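PDB 1QV9: F420-dependent methylenetetrahydromethanopterin dehydrogenase from Methanopyrus kandleri, which catalyses the reversible, coenzyme F420-dependent reduction of methenyl-tetrahydromethanopterin to methylene-tetrahydromethanopterin, a step of methanogenesis from carbon dioxide. Local coordinates for residues Y140-T151 and H238-D249. Numbering follows the deposited sequence.
Sequences YNADLMKVLAAT and HEMMRKAAELAD
Tyr140 meets His238 and Met241 where helices 134-150 and 227-257 pack side by side, probably as part of the monomer's helix bundle. Their axes run in the same general direction, 35° apart, and approach to 8.2 Å. Tyr140 CD1 lies 3.4 Å above the plane of the His238 imidazole, over its centre. The two ring planes are inclined at 41°, an oblique pair. The hydroxyl end of the phenol meets CE of Met241, a selenomethionine, and the OH is hydrogen-bonded to the carbonyl O of Ala123. A glycine in place of His238 would probably leave Tyr140 CD1 without its aromatic cover and open a gap beside Phe131, which packs edge-to-face on the imidazole.

Met241 is a knob in a hole formed by Tyr140, Asp143, Leu144 and Val147. Its CG is anti to the backbone N (chi1 -173°), and bends at chi2 and chi3 then set SE against Leu144 and Val147 and carry CE between the Tyr140 hydroxyl and Leu144 CD1. SE is 5.4 Å from the Tyr140 ring centroid, an oblique Met-aromatic contact. The carboxylate of Asp143 lies beside Arg242, with OD2 3.3 Å from Arg242 CA. A water donates to both Asp143 OD2 and His238 O, linking the helices. The Arg242 guanidinium instead pairs with Asp249 of a second subunit.

Lys146 lays its chain across Asp249, and its NZ makes a long salt bridge of 3.8 Å to Asp249 OD1. Asp249 OD2 pairs with Arg242 of the second subunit, so this edge of the contact adjoins a subunit interface. Val147 CG2 presses on the backbone between Ala244 and Ala245, where small side chains let the helices come close. At the C-terminal end of both segments, Ala150 CB touches Ala248 CB at 3.8 Å, and Thr151 CG2 lies 4.0 Å from the same Ala248 CB.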
loop_
_atom_site.group_PDB
_atom_site.type_symbol
_atom_site.label_atom_id
_atom_site.label_comp_id
_atom_site.label_asym_id
_atom_site.label_seq_id
_atom_site.Cartn_x
_atom_site.Cartn_y
_atom_site.Cartn_z
ATOM N N TYR A 140 2.902 -10.979 16.187
ATOM C CA TYR A 140 3.430 -12.061 15.369
ATOM C C TYR A 140 2.391 -13.152 15.145
ATOM O O TYR A 140 2.245 -13.638 14.027
ATOM C CB TYR A 140 4.656 -12.687 16.086
ATOM C CG TYR A 140 5.277 -13.857 15.365
ATOM C CD1 TYR A 140 6.325 -13.646 14.481
ATOM C CD2 TYR A 140 4.812 -15.164 15.571
ATOM C CE1 TYR A 140 6.935 -14.737 13.800
ATOM C CE2 TYR A 140 5.395 -16.256 14.889
ATOM C CZ TYR A 140 6.460 -16.024 14.020
ATOM O OH TYR A 140 7.055 -17.112 13.394
ATOM N N ASN A 141 1.719 -13.540 16.226
ATOM C CA ASN A 141 0.691 -14.573 16.077
ATOM C C ASN A 141 -0.426 -14.107 15.145
ATOM O O ASN A 141 -1.001 -14.948 14.442
ATOM C CB ASN A 141 0.157 -15.020 17.414
ATOM C CG ASN A 141 1.074 -16.038 18.030
ATOM O OD1 ASN A 141 1.939 -15.713 18.846
ATOM N ND2 ASN A 141 0.932 -17.282 17.589
ATOM N N ALA A 142 -0.752 -12.820 15.154
ATOM C CA ALA A 142 -1.781 -12.313 14.215
ATOM C C ALA A 142 -1.306 -12.508 12.777
ATOM O O ALA A 142 -2.063 -12.923 11.910
ATOM C CB ALA A 142 -2.059 -10.810 14.478
ATOM N N ASP A 143 -0.030 -12.203 12.498
ATOM C CA ASP A 143 0.478 -12.372 11.166
ATOM C C ASP A 143 0.526 -13.843 10.772
ATOM O O ASP A 143 0.145 -14.188 9.631
ATOM C CB ASP A 143 1.874 -11.740 11.046
ATOM C CG ASP A 143 1.812 -10.222 10.956
ATOM O OD1 ASP A 143 0.775 -9.663 10.502
ATOM O OD2 ASP A 143 2.815 -9.568 11.333
ATOM N N LEU A 144 1.004 -14.694 11.680
ATOM C CA LEU A 144 1.069 -16.126 11.385
ATOM C C LEU A 144 -0.335 -16.695 11.150
ATOM O O LEU A 144 -0.524 -17.482 10.219
ATOM C CB LEU A 144 1.804 -16.831 12.527
ATOM C CG LEU A 144 1.820 -18.353 12.449
ATOM C CD1 LEU A 144 2.500 -18.832 11.176
ATOM C CD2 LEU A 144 2.579 -18.905 13.693
HETATM N N MSE A 145 -1.313 -16.276 11.970
HETATM C CA MSE A 145 -2.699 -16.771 11.788
HETATM C C MSE A 145 -3.217 -16.368 10.410
HETATM O O MSE A 145 -3.888 -17.173 9.711
HETATM C CB MSE A 145 -3.607 -16.197 12.885
HETATM C CG MSE A 145 -5.004 -16.775 12.816
HETATM SE SE MSE A 145 -6.066 -16.090 14.327
HETATM C CE MSE A 145 -4.906 -16.748 15.752
ATOM N N LYS A 146 -2.937 -15.132 9.993
ATOM C CA LYS A 146 -3.393 -14.689 8.666
ATOM C C LYS A 146 -2.741 -15.570 7.584
ATOM O O LYS A 146 -3.382 -15.989 6.616
ATOM C CB LYS A 146 -3.019 -13.205 8.460
ATOM C CG LYS A 146 -3.259 -12.649 7.080
ATOM C CD LYS A 146 -4.682 -12.865 6.628
ATOM C CE LYS A 146 -4.919 -12.168 5.304
ATOM N NZ LYS A 146 -6.267 -12.405 4.770
ATOM N N VAL A 147 -1.441 -15.833 7.729
ATOM C CA VAL A 147 -0.774 -16.681 6.747
ATOM C C VAL A 147 -1.395 -18.074 6.698
ATOM O O VAL A 147 -1.759 -18.553 5.615
ATOM C CB VAL A 147 0.736 -16.798 7.096
ATOM C CG1 VAL A 147 1.415 -17.914 6.221
ATOM C CG2 VAL A 147 1.412 -15.459 6.878
ATOM N N LEU A 148 -1.527 -18.720 7.848
ATOM C CA LEU A 148 -2.053 -20.096 7.854
ATOM C C LEU A 148 -3.498 -20.175 7.358
ATOM O O LEU A 148 -3.900 -21.174 6.730
ATOM C CB LEU A 148 -1.907 -20.716 9.254
ATOM C CG LEU A 148 -0.443 -20.771 9.723
ATOM C CD1 LEU A 148 -0.388 -21.375 11.093
ATOM C CD2 LEU A 148 0.388 -21.642 8.757
ATOM N N ALA A 149 -4.270 -19.127 7.595
ATOM C CA ALA A 149 -5.668 -19.136 7.158
ATOM C C ALA A 149 -5.791 -18.814 5.686
ATOM O O ALA A 149 -6.313 -19.631 4.917
ATOM C CB ALA A 149 -6.473 -18.123 8.004
ATOM N N ALA A 150 -5.304 -17.651 5.262
ATOM C CA ALA A 150 -5.466 -17.218 3.878
ATOM C C ALA A 150 -4.738 -18.044 2.826
ATOM O O ALA A 150 -5.099 -18.002 1.659
ATOM C CB ALA A 150 -5.137 -15.709 3.755
ATOM N N THR A 151 -3.694 -18.775 3.224
ATOM C CA THR A 151 -3.002 -19.631 2.234
ATOM C C THR A 151 -3.741 -20.956 2.078
ATOM O O THR A 151 -3.468 -21.709 1.124
ATOM C CB THR A 151 -1.561 -19.949 2.670
ATOM O OG1 THR A 151 -1.600 -20.648 3.916
ATOM C CG2 THR A 151 -0.731 -18.642 2.739
ATOM N N HIS A 238 10.540 -11.351 12.496
ATOM C CA HIS A 238 9.157 -10.839 12.612
ATOM C C HIS A 238 8.814 -9.949 11.413
ATOM O O HIS A 238 7.652 -9.942 10.946
ATOM C CB HIS A 238 9.002 -10.107 13.926
ATOM C CG HIS A 238 8.748 -11.004 15.106
ATOM N ND1 HIS A 238 9.464 -12.160 15.364
ATOM C CD2 HIS A 238 7.889 -10.867 16.145
ATOM C CE1 HIS A 238 9.055 -12.686 16.510
ATOM N NE2 HIS A 238 8.106 -11.914 17.001
ATOM N N GLU A 239 9.764 -9.168 10.896
ATOM C CA GLU A 239 9.488 -8.377 9.694
ATOM C C GLU A 239 9.176 -9.328 8.525
ATOM O O GLU A 239 8.334 -9.010 7.680
ATOM C CB GLU A 239 10.657 -7.449 9.304
ATOM C CG GLU A 239 11.000 -6.396 10.363
ATOM C CD GLU A 239 9.963 -5.275 10.518
ATOM O OE1 GLU A 239 9.986 -4.616 11.587
ATOM O OE2 GLU A 239 9.164 -5.045 9.559
HETATM N N MSE A 240 9.854 -10.473 8.442
HETATM C CA MSE A 240 9.579 -11.449 7.372
HETATM C C MSE A 240 8.138 -11.943 7.479
HETATM O O MSE A 240 7.449 -12.021 6.447
HETATM C CB MSE A 240 10.521 -12.639 7.490
HETATM C CG MSE A 240 11.919 -12.221 7.167
HETATM SE SE MSE A 240 13.197 -13.672 7.633
HETATM C CE MSE A 240 12.642 -14.956 6.297
HETATM N N MSE A 241 7.731 -12.286 8.692
HETATM C CA MSE A 241 6.381 -12.836 8.896
HETATM C C MSE A 241 5.309 -11.799 8.551
HETATM O O MSE A 241 4.252 -12.170 8.001
HETATM C CB MSE A 241 6.210 -13.349 10.315
HETATM C CG MSE A 241 4.891 -14.084 10.533
HETATM SE SE MSE A 241 4.669 -15.732 9.447
HETATM C CE MSE A 241 5.878 -16.888 10.485
ATOM N N ARG A 242 5.572 -10.534 8.853
ATOM C CA ARG A 242 4.600 -9.473 8.508
ATOM C C ARG A 242 4.444 -9.421 6.974
ATOM O O ARG A 242 3.324 -9.249 6.458
ATOM C CB ARG A 242 5.081 -8.128 9.078
ATOM C CG ARG A 242 4.347 -6.894 8.557
ATOM C CD ARG A 242 4.770 -5.712 9.427
ATOM N NE ARG A 242 4.159 -4.459 8.971
ATOM C CZ ARG A 242 4.657 -3.695 8.001
ATOM N NH1 ARG A 242 4.034 -2.559 7.644
ATOM N NH2 ARG A 242 5.796 -4.024 7.381
ATOM N N LYS A 243 5.519 -9.590 6.199
ATOM C CA LYS A 243 5.396 -9.592 4.740
ATOM C C LYS A 243 4.740 -10.866 4.202
ATOM O O LYS A 243 4.081 -10.842 3.161
ATOM C CB LYS A 243 6.765 -9.391 4.063
ATOM C CG LYS A 243 7.234 -7.936 4.236
ATOM C CD LYS A 243 6.158 -6.946 3.723
ATOM C CE LYS A 243 6.635 -5.490 3.646
ATOM N NZ LYS A 243 6.911 -4.975 4.987
ATOM N N ALA A 244 4.956 -11.996 4.881
ATOM C CA ALA A 244 4.297 -13.221 4.469
ATOM C C ALA A 244 2.778 -12.985 4.652
ATOM O O ALA A 244 2.018 -13.428 3.801
ATOM C CB ALA A 244 4.784 -14.445 5.323
ATOM N N ALA A 245 2.358 -12.313 5.726
ATOM C CA ALA A 245 0.882 -12.088 5.911
ATOM C C ALA A 245 0.377 -11.193 4.784
ATOM O O ALA A 245 -0.771 -11.350 4.309
ATOM C CB ALA A 245 0.608 -11.410 7.247
ATOM N N GLU A 246 1.184 -10.221 4.350
ATOM C CA GLU A 246 0.756 -9.332 3.270
ATOM C C GLU A 246 0.582 -10.131 1.971
ATOM O O GLU A 246 -0.348 -9.886 1.189
ATOM C CB GLU A 246 1.788 -8.217 3.088
ATOM C CG GLU A 246 1.450 -7.169 2.068
ATOM C CD GLU A 246 2.636 -6.254 1.858
ATOM O OE1 GLU A 246 3.143 -5.738 2.874
ATOM O OE2 GLU A 246 3.066 -6.079 0.701
ATOM N N LEU A 247 1.468 -11.097 1.714
ATOM C CA LEU A 247 1.320 -11.919 0.516
ATOM C C LEU A 247 0.042 -12.728 0.594
ATOM O O LEU A 247 -0.655 -12.862 -0.419
ATOM C CB LEU A 247 2.517 -12.891 0.375
ATOM C CG LEU A 247 3.739 -12.351 -0.350
ATOM C CD1 LEU A 247 4.926 -13.273 -0.030
ATOM C CD2 LEU A 247 3.500 -12.323 -1.860
ATOM N N ALA A 248 -0.235 -13.282 1.774
ATOM C CA ALA A 248 -1.441 -14.094 1.940
ATOM C C ALA A 248 -2.650 -13.183 1.732
ATOM O O ALA A 248 -3.671 -13.601 1.116
ATOM C CB ALA A 248 -1.456 -14.739 3.323
ATOM N N ASP A 249 -2.601 -11.963 2.260
ATOM C CA ASP A 249 -3.712 -11.000 2.056
ATOM C C ASP A 249 -3.880 -10.706 0.549
ATOM O O ASP A 249 -5.001 -10.654 0.033
ATOM C CB ASP A 249 -3.422 -9.665 2.781
ATOM C CG ASP A 249 -4.589 -8.673 2.664
ATOM O OD1 ASP A 249 -5.565 -8.909 3.393
ATOM O OD2 ASP A 249 -4.524 -7.718 1.865
HETATM O O HOH W 1 5.198 -10.110 12.622
#